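Local coordinates for protein neurotoxin (Clostridium botulinum, PDB 3N7L) that probably binds gangliosides on nerve cells through its receptor-binding domain, the part of this botulinum neurotoxin that attaches to its target, at residues 323-328 / 382-387; 316-321 / 343-348; 300-305 / 367-372; 330-335 / 397-402; 360-365 / 374-379. All coordinates share one frame; numbering follows the deposited sequence.

Contact 1: 323-328 / 382-387. With SO4 (sulfate ion), chain D.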
# COMPACT_ATOMS: atom_id res chain seq x y z
N ARG A 323 -13.04 30.95 -19.79
CA ARG A 323 -12.00 31.96 -19.93
C ARG A 323 -10.67 31.22 -19.81
O ARG A 323 -10.62 30.16 -19.19
CB ARG A 323 -12.10 33.00 -18.82
CG ARG A 323 -12.26 32.37 -17.45
CD ARG A 323 -11.64 33.18 -16.32
NE ARG A 323 -12.23 34.50 -16.17
CZ ARG A 323 -12.22 35.19 -15.03
NH1 ARG A 323 -11.67 34.68 -13.94
NH2 ARG A 323 -12.76 36.40 -14.99
N ASN A 324 -9.61 31.76 -20.40
CA ASN A 324 -8.31 31.11 -20.31
C ASN A 324 -7.89 30.98 -18.84
O ASN A 324 -7.92 31.96 -18.10
CB ASN A 324 -7.26 31.92 -21.07
CG ASN A 324 -5.97 31.16 -21.27
OD1 ASN A 324 -5.39 30.64 -20.32
ND2 ASN A 324 -5.51 31.08 -22.52
N LEU A 325 -7.51 29.78 -18.42
CA LEU A 325 -7.12 29.56 -17.03
C LEU A 325 -5.66 29.91 -16.76
O LEU A 325 -5.28 30.13 -15.61
CB LEU A 325 -7.36 28.10 -16.64
CG LEU A 325 -8.78 27.54 -16.81
CD1 LEU A 325 -8.83 26.10 -16.32
CD2 LEU A 325 -9.77 28.40 -16.04
N GLY A 326 -4.85 29.97 -17.81
CA GLY A 326 -3.45 30.29 -17.65
C GLY A 326 -2.61 29.74 -18.78
O GLY A 326 -3.06 28.87 -19.53
N THR A 327 -1.38 30.23 -18.89
CA THR A 327 -0.47 29.79 -19.94
C THR A 327 -0.18 28.30 -19.82
O THR A 327 0.17 27.81 -18.75
CB THR A 327 0.88 30.55 -19.87
OG1 THR A 327 0.64 31.96 -19.92
CG2 THR A 327 1.77 30.17 -21.05
N ASP A 328 -0.34 27.58 -20.92
CA ASP A 328 -0.09 26.15 -20.97
C ASP A 328 -0.97 25.31 -20.05
O ASP A 328 -0.60 24.19 -19.68
CB ASP A 328 1.38 25.85 -20.65
CG ASP A 328 2.33 26.48 -21.65
OD1 ASP A 328 2.19 26.20 -22.86
OD2 ASP A 328 3.21 27.25 -21.22
N TYR A 382 -9.21 27.27 -10.02
CA TYR A 382 -9.28 28.34 -10.98
C TYR A 382 -10.67 28.96 -11.00
O TYR A 382 -11.68 28.28 -10.76
CB TYR A 382 -8.92 27.83 -12.37
CG TYR A 382 -7.53 27.24 -12.41
CD1 TYR A 382 -7.32 25.89 -12.13
CD2 TYR A 382 -6.42 28.05 -12.65
CE1 TYR A 382 -6.04 25.35 -12.09
CE2 TYR A 382 -5.13 27.52 -12.61
CZ TYR A 382 -4.95 26.17 -12.33
OH TYR A 382 -3.68 25.65 -12.27
N SER A 383 -10.72 30.26 -11.29
CA SER A 383 -11.98 30.99 -11.32
C SER A 383 -12.54 31.13 -12.73
O SER A 383 -11.98 31.86 -13.55
CB SER A 383 -11.78 32.37 -10.70
OG SER A 383 -12.96 33.15 -10.79
N PHE A 384 -13.62 30.42 -13.00
CA PHE A 384 -14.27 30.52 -14.30
C PHE A 384 -15.73 30.09 -14.19
O PHE A 384 -16.28 30.07 -13.09
CB PHE A 384 -13.51 29.73 -15.38
CG PHE A 384 -13.42 28.24 -15.14
CD1 PHE A 384 -14.00 27.34 -16.05
CD2 PHE A 384 -12.72 27.72 -14.06
CE1 PHE A 384 -13.88 25.96 -15.87
CE2 PHE A 384 -12.59 26.34 -13.87
CZ PHE A 384 -13.17 25.45 -14.77
N LYS A 385 -16.36 29.77 -15.31
CA LYS A 385 -17.76 29.38 -15.29
C LYS A 385 -18.03 27.98 -15.83
O LYS A 385 -17.52 27.60 -16.89
CB LYS A 385 -18.59 30.41 -16.07
CG LYS A 385 -18.42 31.84 -15.57
CD LYS A 385 -19.20 32.84 -16.42
CE LYS A 385 -19.11 34.24 -15.83
NZ LYS A 385 -19.79 35.24 -16.68
N LEU A 386 -18.83 27.21 -15.10
CA LEU A 386 -19.20 25.85 -15.49
C LEU A 386 -20.70 25.66 -15.35
O LEU A 386 -21.34 26.26 -14.47
CB LEU A 386 -18.47 24.80 -14.62
CG LEU A 386 -16.97 24.59 -14.82
CD1 LEU A 386 -16.44 23.63 -13.75
CD2 LEU A 386 -16.69 24.04 -16.21
N GLY A 387 -21.27 24.82 -16.21
CA GLY A 387 -22.69 24.55 -16.16
C GLY A 387 -23.58 25.78 -16.26
O GLY A 387 -23.46 26.57 -17.20
S SO4 D . -2.06 29.69 -23.62
O1 SO4 D . -2.44 30.86 -22.82
O2 SO4 D . -3.02 29.50 -24.72
O3 SO4 D . -2.03 28.46 -22.77
O4 SO4 D . -0.70 29.92 -24.16
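R323 reaches F384 and S383 with different parts of one bent side chain. Its CG sits between the backbone N and the carbonyl carbon (chi1 47°) and rests 3.6 Å from F384 CB. Further out, R323 NH1 donates to S383 O at 2.9 Å. This bond is bent, and the donor stands above the carbonyl plane instead of in it. The guanidinium is turned 29° from the plane of the F384 ring.

N324 turns the other way and shapes its own loop. Its OD1 accepts from G326 N at 2.7 Å, which makes an Asx turn. The amide N324 ND2 donates to sulfate O1 at 3.1 Å.

L325 carries most of the apolar contact. Its CD2 methyl lies over one face of the F384 ring, 4.0 Å from the centroid, a CH-pi contact. The same CD2 is 3.8 Å from Y382 CB. One methyl therefore touches two aromatic residues of the strand.

G326 follows with backbone angles that leave no room for a CB beside the carbonyl of L325. At the end of the loop, D328 N donates to sulfate O3 at 2.7 Å. The anion, probably from the crystallisation liquor, is thus gripped by N324 and D328.

The contact lies at the surface of the beta-trefoil subdomain. It joins the loop between strands 313-318 and 329-335 to the end of strand 373-384. L325 also touches P331 and I398, and the backbone of F384 bonds to that of H394, at the start of strand 394-402.

Contact 2: 316-321 / 343-348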
# COMPACT_ATOMS: atom_id res chain seq x y z
N LEU A 316 -12.83 11.02 -19.63
CA LEU A 316 -12.15 12.24 -19.24
C LEU A 316 -11.46 12.79 -20.47
O LEU A 316 -10.92 12.03 -21.28
CB LEU A 316 -11.15 11.97 -18.11
CG LEU A 316 -11.77 11.40 -16.83
CD1 LEU A 316 -10.75 11.44 -15.70
CD2 LEU A 316 -13.02 12.20 -16.45
N GLY A 317 -11.49 14.11 -20.63
CA GLY A 317 -10.86 14.73 -21.78
C GLY A 317 -10.77 16.24 -21.62
O GLY A 317 -11.50 16.84 -20.83
N MET A 318 -9.85 16.85 -22.36
CA MET A 318 -9.66 18.29 -22.30
C MET A 318 -10.85 19.01 -22.90
O MET A 318 -11.53 18.47 -23.77
CB MET A 318 -8.40 18.70 -23.06
CG MET A 318 -7.10 18.17 -22.46
SD MET A 318 -5.65 18.63 -23.45
CE MET A 318 -5.76 17.43 -24.77
N TYR A 319 -11.12 20.22 -22.43
CA TYR A 319 -12.21 21.02 -22.97
C TYR A 319 -11.79 22.48 -22.86
O TYR A 319 -10.85 22.80 -22.13
CB TYR A 319 -13.52 20.77 -22.20
CG TYR A 319 -13.51 21.21 -20.76
CD1 TYR A 319 -13.94 22.49 -20.40
CD2 TYR A 319 -13.08 20.36 -19.74
CE1 TYR A 319 -13.94 22.90 -19.07
CE2 TYR A 319 -13.08 20.76 -18.41
CZ TYR A 319 -13.51 22.03 -18.08
OH TYR A 319 -13.48 22.44 -16.78
N LYS A 320 -12.48 23.36 -23.58
CA LYS A 320 -12.18 24.79 -23.55
C LYS A 320 -12.96 25.46 -22.43
O LYS A 320 -14.18 25.43 -22.41
CB LYS A 320 -12.54 25.45 -24.89
CG LYS A 320 -12.10 26.92 -24.99
CD LYS A 320 -12.36 27.48 -26.39
CE LYS A 320 -11.81 28.90 -26.54
NZ LYS A 320 -12.49 29.87 -25.64
N PRO A 321 -12.25 26.08 -21.48
CA PRO A 321 -12.92 26.74 -20.36
C PRO A 321 -13.54 28.07 -20.79
O PRO A 321 -13.19 28.61 -21.84
CB PRO A 321 -11.79 26.92 -19.35
CG PRO A 321 -10.61 27.21 -20.26
CD PRO A 321 -10.78 26.21 -21.39
N ARG A 343 -8.59 9.67 -28.28
CA ARG A 343 -7.19 9.51 -28.64
C ARG A 343 -6.46 10.85 -28.72
O ARG A 343 -5.26 10.93 -28.45
CB ARG A 343 -7.08 8.77 -29.98
CG ARG A 343 -7.73 7.40 -29.97
CD ARG A 343 -7.72 6.76 -31.35
NE ARG A 343 -6.42 6.17 -31.66
CZ ARG A 343 -5.99 5.02 -31.15
NH1 ARG A 343 -6.75 4.33 -30.30
NH2 ARG A 343 -4.79 4.56 -31.47
N LYS A 344 -7.19 11.90 -29.08
CA LYS A 344 -6.58 13.22 -29.20
C LYS A 344 -6.66 14.09 -27.95
O LYS A 344 -5.76 14.88 -27.69
CB LYS A 344 -7.21 13.99 -30.37
CG LYS A 344 -6.98 13.33 -31.72
CD LYS A 344 -7.60 14.14 -32.85
CE LYS A 344 -9.11 14.23 -32.71
NZ LYS A 344 -9.73 14.88 -33.89
N TYR A 345 -7.74 13.95 -27.18
CA TYR A 345 -7.89 14.80 -26.01
C TYR A 345 -8.00 14.13 -24.64
O TYR A 345 -8.03 14.82 -23.63
CB TYR A 345 -9.11 15.70 -26.20
CG TYR A 345 -9.11 16.40 -27.54
CD1 TYR A 345 -8.05 17.22 -27.91
CD2 TYR A 345 -10.16 16.22 -28.44
CE1 TYR A 345 -8.03 17.85 -29.15
CE2 TYR A 345 -10.15 16.85 -29.68
CZ TYR A 345 -9.08 17.66 -30.03
OH TYR A 345 -9.07 18.28 -31.26
N GLY A 346 -8.05 12.80 -24.60
CA GLY A 346 -8.18 12.13 -23.32
C GLY A 346 -7.35 10.88 -23.08
O GLY A 346 -7.70 10.06 -22.24
N SER A 347 -6.24 10.74 -23.80
CA SER A 347 -5.39 9.57 -23.64
C SER A 347 -4.15 9.90 -22.81
O SER A 347 -3.53 10.94 -22.99
CB SER A 347 -4.98 9.03 -25.01
OG SER A 347 -6.14 8.67 -25.75
N PHE A 348 -3.81 9.00 -21.88
CA PHE A 348 -2.66 9.21 -21.01
C PHE A 348 -1.66 8.07 -20.98
O PHE A 348 -1.98 6.92 -21.25
CB PHE A 348 -3.12 9.49 -19.57
CG PHE A 348 -4.00 10.69 -19.43
CD1 PHE A 348 -5.35 10.61 -19.72
CD2 PHE A 348 -3.46 11.91 -19.03
CE1 PHE A 348 -6.17 11.74 -19.62
CE2 PHE A 348 -4.27 13.04 -18.93
CZ PHE A 348 -5.62 12.96 -19.23
O HOH W 1 -9.57 9.79 -20.42
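M318 N donates to Y345 O at 3.0 Å, where the end of strand 313-318 meets the C-terminal end of helix 339-345 in the beta-trefoil subdomain. The bond is fairly straight at the hydrogen (160°), but the donor stands above the carbonyl plane of Y345. The CA atoms of G317 and G346 are 4.0 Å apart. The lack of a CB matters most at G346, where one would run into L316 O. G346 is also where the backbone leaves helical angles. Its CA makes a C-H...O contact with L316 O at 3.4 Å. G317 CA makes a similar contact with Y345 O. Y345 O therefore receives one N-H bond and one weaker C-H contact.

Among side chains, M318 does the reaching. Its chain bends at the sulfur (chi3 -78°), and this carries CE back over the helix end. CE lies 3.6 Å from Y345 CA. It also meets the Y345 ring at the edge, near its plane, 3.9 Å from CD1. One face of that ring is covered by K344 CB, which stands over its centre. M318 also packs on V330 and L365, so it joins the helix end to two further strands.

Beside the glycines a water completes the seam. It donates to L316 O at 2.8 Å and to G346 O at 2.6 Å.

Contact 3: 300-305 / 367-372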
# COMPACT_ATOMS: atom_id res chain seq x y z
N GLU A 300 4.65 2.38 -18.88
CA GLU A 300 4.38 3.04 -20.15
C GLU A 300 3.08 2.75 -20.91
O GLU A 300 3.00 3.04 -22.11
CB GLU A 300 5.57 2.82 -21.09
CG GLU A 300 6.80 3.61 -20.70
CD GLU A 300 6.59 5.11 -20.88
OE1 GLU A 300 6.45 5.55 -22.03
OE2 GLU A 300 6.55 5.83 -19.86
N ASN A 301 2.08 2.19 -20.25
CA ASN A 301 0.81 1.90 -20.93
C ASN A 301 0.09 3.20 -21.32
O ASN A 301 0.18 4.20 -20.62
CB ASN A 301 -0.14 1.10 -20.03
CG ASN A 301 0.27 -0.35 -19.87
OD1 ASN A 301 1.34 -0.77 -20.32
ND2 ASN A 301 -0.60 -1.13 -19.23
N VAL A 302 -0.62 3.16 -22.45
CA VAL A 302 -1.40 4.31 -22.89
C VAL A 302 -2.84 3.91 -22.57
O VAL A 302 -3.27 2.82 -22.93
CB VAL A 302 -1.24 4.57 -24.41
CG1 VAL A 302 -2.00 5.85 -24.80
CG2 VAL A 302 0.24 4.72 -24.76
N LEU A 303 -3.57 4.79 -21.89
CA LEU A 303 -4.94 4.47 -21.48
C LEU A 303 -5.86 5.69 -21.41
O LEU A 303 -5.44 6.82 -21.69
CB LEU A 303 -4.87 3.82 -20.09
CG LEU A 303 -4.00 4.58 -19.07
CD1 LEU A 303 -4.74 5.79 -18.53
CD2 LEU A 303 -3.60 3.65 -17.91
N TYR A 304 -7.13 5.45 -21.06
CA TYR A 304 -8.08 6.55 -20.91
C TYR A 304 -9.03 6.22 -19.75
O TYR A 304 -9.02 5.11 -19.22
CB TYR A 304 -8.86 6.83 -22.21
CG TYR A 304 -9.77 5.72 -22.71
CD1 TYR A 304 -9.27 4.67 -23.47
CD2 TYR A 304 -11.15 5.76 -22.46
CE1 TYR A 304 -10.11 3.67 -23.98
CE2 TYR A 304 -12.00 4.77 -22.96
CZ TYR A 304 -11.47 3.73 -23.72
OH TYR A 304 -12.30 2.74 -24.20
N PHE A 305 -9.82 7.20 -19.34
CA PHE A 305 -10.73 7.01 -18.22
C PHE A 305 -12.20 7.19 -18.54
O PHE A 305 -12.60 8.17 -19.16
CB PHE A 305 -10.37 7.97 -17.08
CG PHE A 305 -8.94 7.86 -16.61
CD1 PHE A 305 -7.96 8.70 -17.13
CD2 PHE A 305 -8.58 6.92 -15.65
CE1 PHE A 305 -6.64 8.61 -16.69
CE2 PHE A 305 -7.27 6.81 -15.21
CZ PHE A 305 -6.29 7.67 -15.74
N SER A 367 0.13 12.01 -26.98
CA SER A 367 -0.02 12.63 -28.28
C SER A 367 -0.66 11.58 -29.18
O SER A 367 -0.02 10.58 -29.53
CB SER A 367 1.34 13.04 -28.85
OG SER A 367 1.17 13.67 -30.10
N ASN A 368 -1.91 11.81 -29.54
CA ASN A 368 -2.65 10.89 -30.40
C ASN A 368 -2.54 9.43 -29.98
O ASN A 368 -2.33 8.55 -30.80
CB ASN A 368 -2.19 11.05 -31.85
CG ASN A 368 -2.62 12.37 -32.45
OD1 ASN A 368 -1.79 13.16 -32.92
ND2 ASN A 368 -3.92 12.64 -32.43
N ALA A 369 -2.69 9.18 -28.68
CA ALA A 369 -2.62 7.83 -28.14
C ALA A 369 -1.28 7.10 -28.34
O ALA A 369 -1.26 5.87 -28.38
CB ALA A 369 -3.77 6.99 -28.69
N THR A 370 -0.19 7.84 -28.47
CA THR A 370 1.14 7.22 -28.60
C THR A 370 1.83 7.41 -27.25
O THR A 370 1.23 7.93 -26.31
CB THR A 370 2.02 7.90 -29.70
OG1 THR A 370 2.22 9.28 -29.37
CG2 THR A 370 1.36 7.79 -31.08
N THR A 371 3.09 6.97 -27.14
CA THR A 371 3.82 7.13 -25.89
C THR A 371 4.53 8.48 -25.82
O THR A 371 5.30 8.75 -24.89
CB THR A 371 4.85 6.00 -25.70
OG1 THR A 371 5.57 5.80 -26.93
CG2 THR A 371 4.17 4.71 -25.29
N ASN A 372 4.27 9.34 -26.81
CA ASN A 372 4.87 10.67 -26.84
C ASN A 372 4.10 11.57 -25.90
O ASN A 372 2.88 11.70 -26.01
CB ASN A 372 4.84 11.23 -28.27
CG ASN A 372 5.63 10.38 -29.24
OD1 ASN A 372 6.84 10.17 -29.06
ND2 ASN A 372 4.97 9.87 -30.27
O HOH W 2 6.35 8.01 -22.68
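E300 and T371 are joined through a water, and no direct hydrogen bond links the two segments. The water donates to E300 OE1 at 2.5 Å and to T371 O at 2.6 Å. The other carboxylate oxygen, E300 OE2, forms a salt bridge with R373. The carboxylate thus bonds through water to T371 and directly to R373, at the start of the following strand. Its OE1 also comes 4.0 Å from T371 CB, and the two side chains cross at about a right angle.

V302 provides the apolar part. Its side chain points toward the loop and divides its methyls between neighbouring residues. CG1, anti to the backbone N (chi1 -176°), lies 3.7 Å from A369 O. CG2 is 3.7 Å from T370 O and also close to T371 CG2. The valine therefore packs largely on peptide groups.

The loop it meets connects strands 359-366 and 373-384, a beta hairpin of the trefoil subdomain. Its tip is a type I' turn from S367 to T370, with N368 and A369 at positive phi. T370 OG1 ties the turn together. It donates to S367 O at 2.6 Å, in the plane of that carbonyl, while T370 N binds the same oxygen. T370 OG1 also accepts from N372 N at 3.3 Å, which makes an ST turn. N372 ND2 adds a further bond to this hydroxyl from a tilted amide.

Contact 4: 330-335 / 397-402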
# COMPACT_ATOMS: atom_id res chain seq x y z
N VAL A 330 -4.77 23.51 -19.47
CA VAL A 330 -6.01 23.09 -20.11
C VAL A 330 -6.76 22.21 -19.11
O VAL A 330 -6.22 21.22 -18.60
CB VAL A 330 -5.73 22.34 -21.44
CG1 VAL A 330 -4.78 21.17 -21.20
CG2 VAL A 330 -7.04 21.85 -22.05
N PRO A 331 -8.01 22.57 -18.79
CA PRO A 331 -8.76 21.76 -17.83
C PRO A 331 -9.16 20.40 -18.38
O PRO A 331 -9.32 20.23 -19.59
CB PRO A 331 -9.98 22.63 -17.54
CG PRO A 331 -10.26 23.22 -18.89
CD PRO A 331 -8.86 23.62 -19.38
N LEU A 332 -9.34 19.46 -17.47
CA LEU A 332 -9.76 18.11 -17.81
C LEU A 332 -11.21 17.97 -17.36
O LEU A 332 -11.54 18.29 -16.21
CB LEU A 332 -8.90 17.08 -17.09
CG LEU A 332 -9.18 15.65 -17.53
CD1 LEU A 332 -8.66 15.48 -18.96
CD2 LEU A 332 -8.50 14.67 -16.59
N GLY A 333 -12.08 17.50 -18.25
CA GLY A 333 -13.49 17.35 -17.92
C GLY A 333 -14.05 15.99 -18.25
O GLY A 333 -13.31 15.06 -18.55
N ALA A 334 -15.38 15.86 -18.19
CA ALA A 334 -16.05 14.60 -18.49
C ALA A 334 -16.86 14.80 -19.76
O ALA A 334 -17.86 15.53 -19.77
CB ALA A 334 -16.95 14.20 -17.33
N LEU A 335 -16.45 14.13 -20.84
CA LEU A 335 -17.11 14.29 -22.12
C LEU A 335 -17.67 13.01 -22.73
O LEU A 335 -17.06 11.95 -22.64
CB LEU A 335 -16.12 14.91 -23.11
CG LEU A 335 -15.31 16.09 -22.58
CD1 LEU A 335 -14.15 16.39 -23.51
CD2 LEU A 335 -16.23 17.29 -22.42
N LEU A 397 -11.93 23.69 -7.93
CA LEU A 397 -10.73 22.89 -7.76
C LEU A 397 -10.91 21.86 -8.87
O LEU A 397 -11.87 21.08 -8.85
CB LEU A 397 -10.71 22.22 -6.39
CG LEU A 397 -9.51 21.31 -6.08
CD1 LEU A 397 -8.20 22.10 -6.21
CD2 LEU A 397 -9.66 20.76 -4.67
N ILE A 398 -10.01 21.87 -9.84
CA ILE A 398 -10.14 20.98 -10.98
C ILE A 398 -8.88 20.26 -11.41
O ILE A 398 -7.77 20.68 -11.09
CB ILE A 398 -10.59 21.77 -12.23
CG1 ILE A 398 -9.51 22.81 -12.58
CG2 ILE A 398 -11.92 22.48 -11.97
CD1 ILE A 398 -9.58 23.33 -14.00
N PRO A 399 -9.05 19.15 -12.15
CA PRO A 399 -7.89 18.40 -12.64
C PRO A 399 -7.48 19.28 -13.83
O PRO A 399 -8.34 19.74 -14.58
CB PRO A 399 -8.50 17.06 -13.05
CG PRO A 399 -9.88 17.44 -13.47
CD PRO A 399 -10.31 18.46 -12.46
N VAL A 400 -6.19 19.53 -13.98
CA VAL A 400 -5.70 20.40 -15.05
C VAL A 400 -4.40 19.86 -15.63
O VAL A 400 -3.59 19.27 -14.93
CB VAL A 400 -5.47 21.84 -14.50
CG1 VAL A 400 -4.38 21.81 -13.43
CG2 VAL A 400 -5.10 22.79 -15.61
N ILE A 401 -4.21 20.07 -16.93
CA ILE A 401 -3.00 19.61 -17.59
C ILE A 401 -2.08 20.79 -17.91
O ILE A 401 -2.53 21.81 -18.41
CB ILE A 401 -3.33 18.87 -18.91
CG1 ILE A 401 -4.22 17.65 -18.61
CG2 ILE A 401 -2.05 18.41 -19.60
CD1 ILE A 401 -4.71 16.93 -19.84
N LYS A 402 -0.80 20.66 -17.58
CA LYS A 402 0.19 21.70 -17.89
C LYS A 402 0.84 21.16 -19.15
O LYS A 402 1.53 20.14 -19.12
CB LYS A 402 1.22 21.83 -16.76
CG LYS A 402 2.32 22.85 -17.04
CD LYS A 402 1.75 24.26 -17.19
CE LYS A 402 2.83 25.26 -17.60
NZ LYS A 402 3.93 25.32 -16.61
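V330 CG1 is set between its backbone N and carbonyl carbon (chi1 54°), and this lays it against I401 CB at 3.6 Å. The two side chains lie side by side and point the same way. I398 CG1 takes the same kind of position (chi1 62°), and CD1 beyond it meets P331 CB at 3.6 Å.

The strands are antiparallel and strongly twisted, with 130° between their directions. V330 and I401 form a hydrogen-bonded pair. V330 N donates to I401 O at 3.0 Å, and I401 N returns a bond to V330 O at 2.9 Å. P331, which has no N-H, pairs with V400 at the non-hydrogen-bonded position. Beyond it, L332 N donates to P399 O at 3.1 Å from above the carbonyl plane. P399 has no N-H to answer with. Its ring packs instead, with CG 3.3 Å from L332 O and 3.8 Å from L332 CB.

The pair is buried in the beta-trefoil sheet. Strand 329-335 has strand 313-318 on its other side, through the backbone of G333 and G317. Strand 394-402 bonds to strand 373-384. L332 and I401 both reach L377 there, and P399 packs on I266 and F268 of strand 265-270.

Contact 5: 360-365 / 374-379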
# COMPACT_ATOMS: atom_id res chain seq x y z
N ALA A 360 1.19 5.49 -5.77
CA ALA A 360 0.55 6.43 -6.67
C ALA A 360 1.06 6.32 -8.09
O ALA A 360 1.72 5.35 -8.46
CB ALA A 360 0.74 7.86 -6.15
N SER A 361 0.73 7.33 -8.89
CA SER A 361 1.15 7.34 -10.27
C SER A 361 1.13 8.74 -10.83
O SER A 361 0.54 9.66 -10.25
CB SER A 361 0.21 6.47 -11.11
OG SER A 361 -1.11 7.01 -11.09
N GLN A 362 1.81 8.91 -11.95
CA GLN A 362 1.84 10.17 -12.65
C GLN A 362 1.22 9.87 -14.01
O GLN A 362 1.40 8.78 -14.55
CB GLN A 362 3.26 10.70 -12.78
CG GLN A 362 3.71 11.46 -11.54
CD GLN A 362 5.07 12.11 -11.70
OE1 GLN A 362 5.28 13.26 -11.31
NE2 GLN A 362 6.02 11.38 -12.27
N LEU A 363 0.45 10.82 -14.51
CA LEU A 363 -0.24 10.68 -15.78
C LEU A 363 0.17 11.79 -16.75
O LEU A 363 0.05 12.97 -16.45
CB LEU A 363 -1.76 10.73 -15.53
CG LEU A 363 -2.31 9.52 -14.76
CD1 LEU A 363 -3.63 9.86 -14.08
CD2 LEU A 363 -2.49 8.36 -15.73
N PHE A 364 0.68 11.38 -17.90
CA PHE A 364 1.12 12.32 -18.93
C PHE A 364 0.15 12.32 -20.11
O PHE A 364 -0.23 11.26 -20.60
CB PHE A 364 2.53 11.94 -19.39
CG PHE A 364 3.55 11.96 -18.29
CD1 PHE A 364 4.18 13.15 -17.94
CD2 PHE A 364 3.83 10.81 -17.57
CE1 PHE A 364 5.09 13.18 -16.88
CE2 PHE A 364 4.74 10.83 -16.51
CZ PHE A 364 5.36 12.02 -16.16
N LEU A 365 -0.25 13.50 -20.56
CA LEU A 365 -1.15 13.60 -21.71
C LEU A 365 -0.43 13.00 -22.92
O LEU A 365 0.71 13.34 -23.22
CB LEU A 365 -1.50 15.06 -22.01
CG LEU A 365 -2.32 15.28 -23.29
CD1 LEU A 365 -3.65 14.56 -23.17
CD2 LEU A 365 -2.53 16.77 -23.53
N LEU A 374 2.89 15.08 -24.04
CA LEU A 374 2.58 16.47 -24.35
C LEU A 374 2.41 17.31 -23.10
O LEU A 374 2.46 18.54 -23.15
CB LEU A 374 1.29 16.56 -25.17
CG LEU A 374 1.27 15.89 -26.54
CD1 LEU A 374 -0.08 16.15 -27.20
CD2 LEU A 374 2.40 16.44 -27.40
N GLY A 375 2.18 16.66 -21.96
CA GLY A 375 1.99 17.40 -20.73
C GLY A 375 1.77 16.50 -19.54
O GLY A 375 1.80 15.28 -19.67
N ILE A 376 1.56 17.09 -18.37
CA ILE A 376 1.35 16.30 -17.16
C ILE A 376 0.04 16.70 -16.48
O ILE A 376 -0.39 17.85 -16.58
CB ILE A 376 2.56 16.46 -16.19
CG1 ILE A 376 2.44 15.47 -15.04
CG2 ILE A 376 2.64 17.90 -15.68
CD1 ILE A 376 3.65 15.46 -14.13
N LEU A 377 -0.60 15.74 -15.81
CA LEU A 377 -1.86 16.01 -15.14
C LEU A 377 -1.65 16.48 -13.71
O LEU A 377 -0.99 15.80 -12.92
CB LEU A 377 -2.75 14.74 -15.12
CG LEU A 377 -4.12 14.91 -14.45
CD1 LEU A 377 -4.96 15.92 -15.24
CD2 LEU A 377 -4.85 13.58 -14.39
N SER A 378 -2.20 17.63 -13.38
CA SER A 378 -2.08 18.17 -12.04
C SER A 378 -3.47 18.57 -11.55
O SER A 378 -4.49 18.12 -12.08
CB SER A 378 -1.13 19.37 -12.03
OG SER A 378 -0.80 19.73 -10.70
N ILE A 379 -3.52 19.43 -10.54
CA ILE A 379 -4.78 19.87 -9.96
C ILE A 379 -4.61 21.30 -9.46
O ILE A 379 -3.50 21.72 -9.14
CB ILE A 379 -5.16 18.93 -8.79
CG1 ILE A 379 -6.57 19.22 -8.29
CG2 ILE A 379 -4.16 19.10 -7.65
CD1 ILE A 379 -7.07 18.15 -7.30
O HOH W 3 0.12 13.27 -13.11
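F364 and I376 face each other as a non-hydrogen-bonded pair of the antiparallel hairpin 359-366/373-384, part of the beta-trefoil. Their side chains lie side by side, and I376 CD1 approaches F364 CE1 obliquely at 3.9 Å. On the opposite face of the sheet, L363 CD1 and L377 CD2 meet, also at 3.9 Å and also side by side. L377 CG is anti to its backbone N (chi1 -179°), and CD2, one bond further, makes the contact.

The backbone carries the rest. L377 N donates to L363 O at 2.9 Å, nearly along the C=O axis. L365 N donates to G375 O from well above the carbonyl plane. The same oxygen has F364 CA only 3.1 Å away, a C-H...O contact. Near the turn, L374 N donates to L365 O at 2.9 Å. L374 and G375 thus share the place opposite L365, an arrangement consistent with a beta bulge.

Further out, a water bridges the strands where they splay. It accepts from L363 N at 2.8 Å and donates toward L377 O at 2.8 Å. W417 NE1 also donates to L377 O. R373 makes a cation-pi contact with F364, and L363 packs on F348, I350 and W417. I376 touches Y406 and T415.

The chemistry is that of a mostly apolar core seam with regular bonding lost at both ends. The water takes over at one end. At the other, G375 N is buried without a partner, a local cost of the irregular pairing.

Contacts 4 and 5 are the buried ones, and both are antiparallel strand pairs with apolar side chains. They adjoin, since strands 394-402 and 373-384 are neighbours. Contact 1 uses the far end of strand 373-384, about 19 Å from contact 5 between centres. It lies at the surface, and an arginine and a sulfate enter its chemistry. Contacts 2 and 3 are partly buried: glycine backbones meet at a helix end in 2, and a water-linked carboxylate meets a hairpin turn in 3. Waters bridge contacts 2, 3 and 5. Contact 2 touches all the others and lies closest to contact 4, about 8 Å between centres. All five belong to the C-terminal trefoil subdomain and reach one sheet.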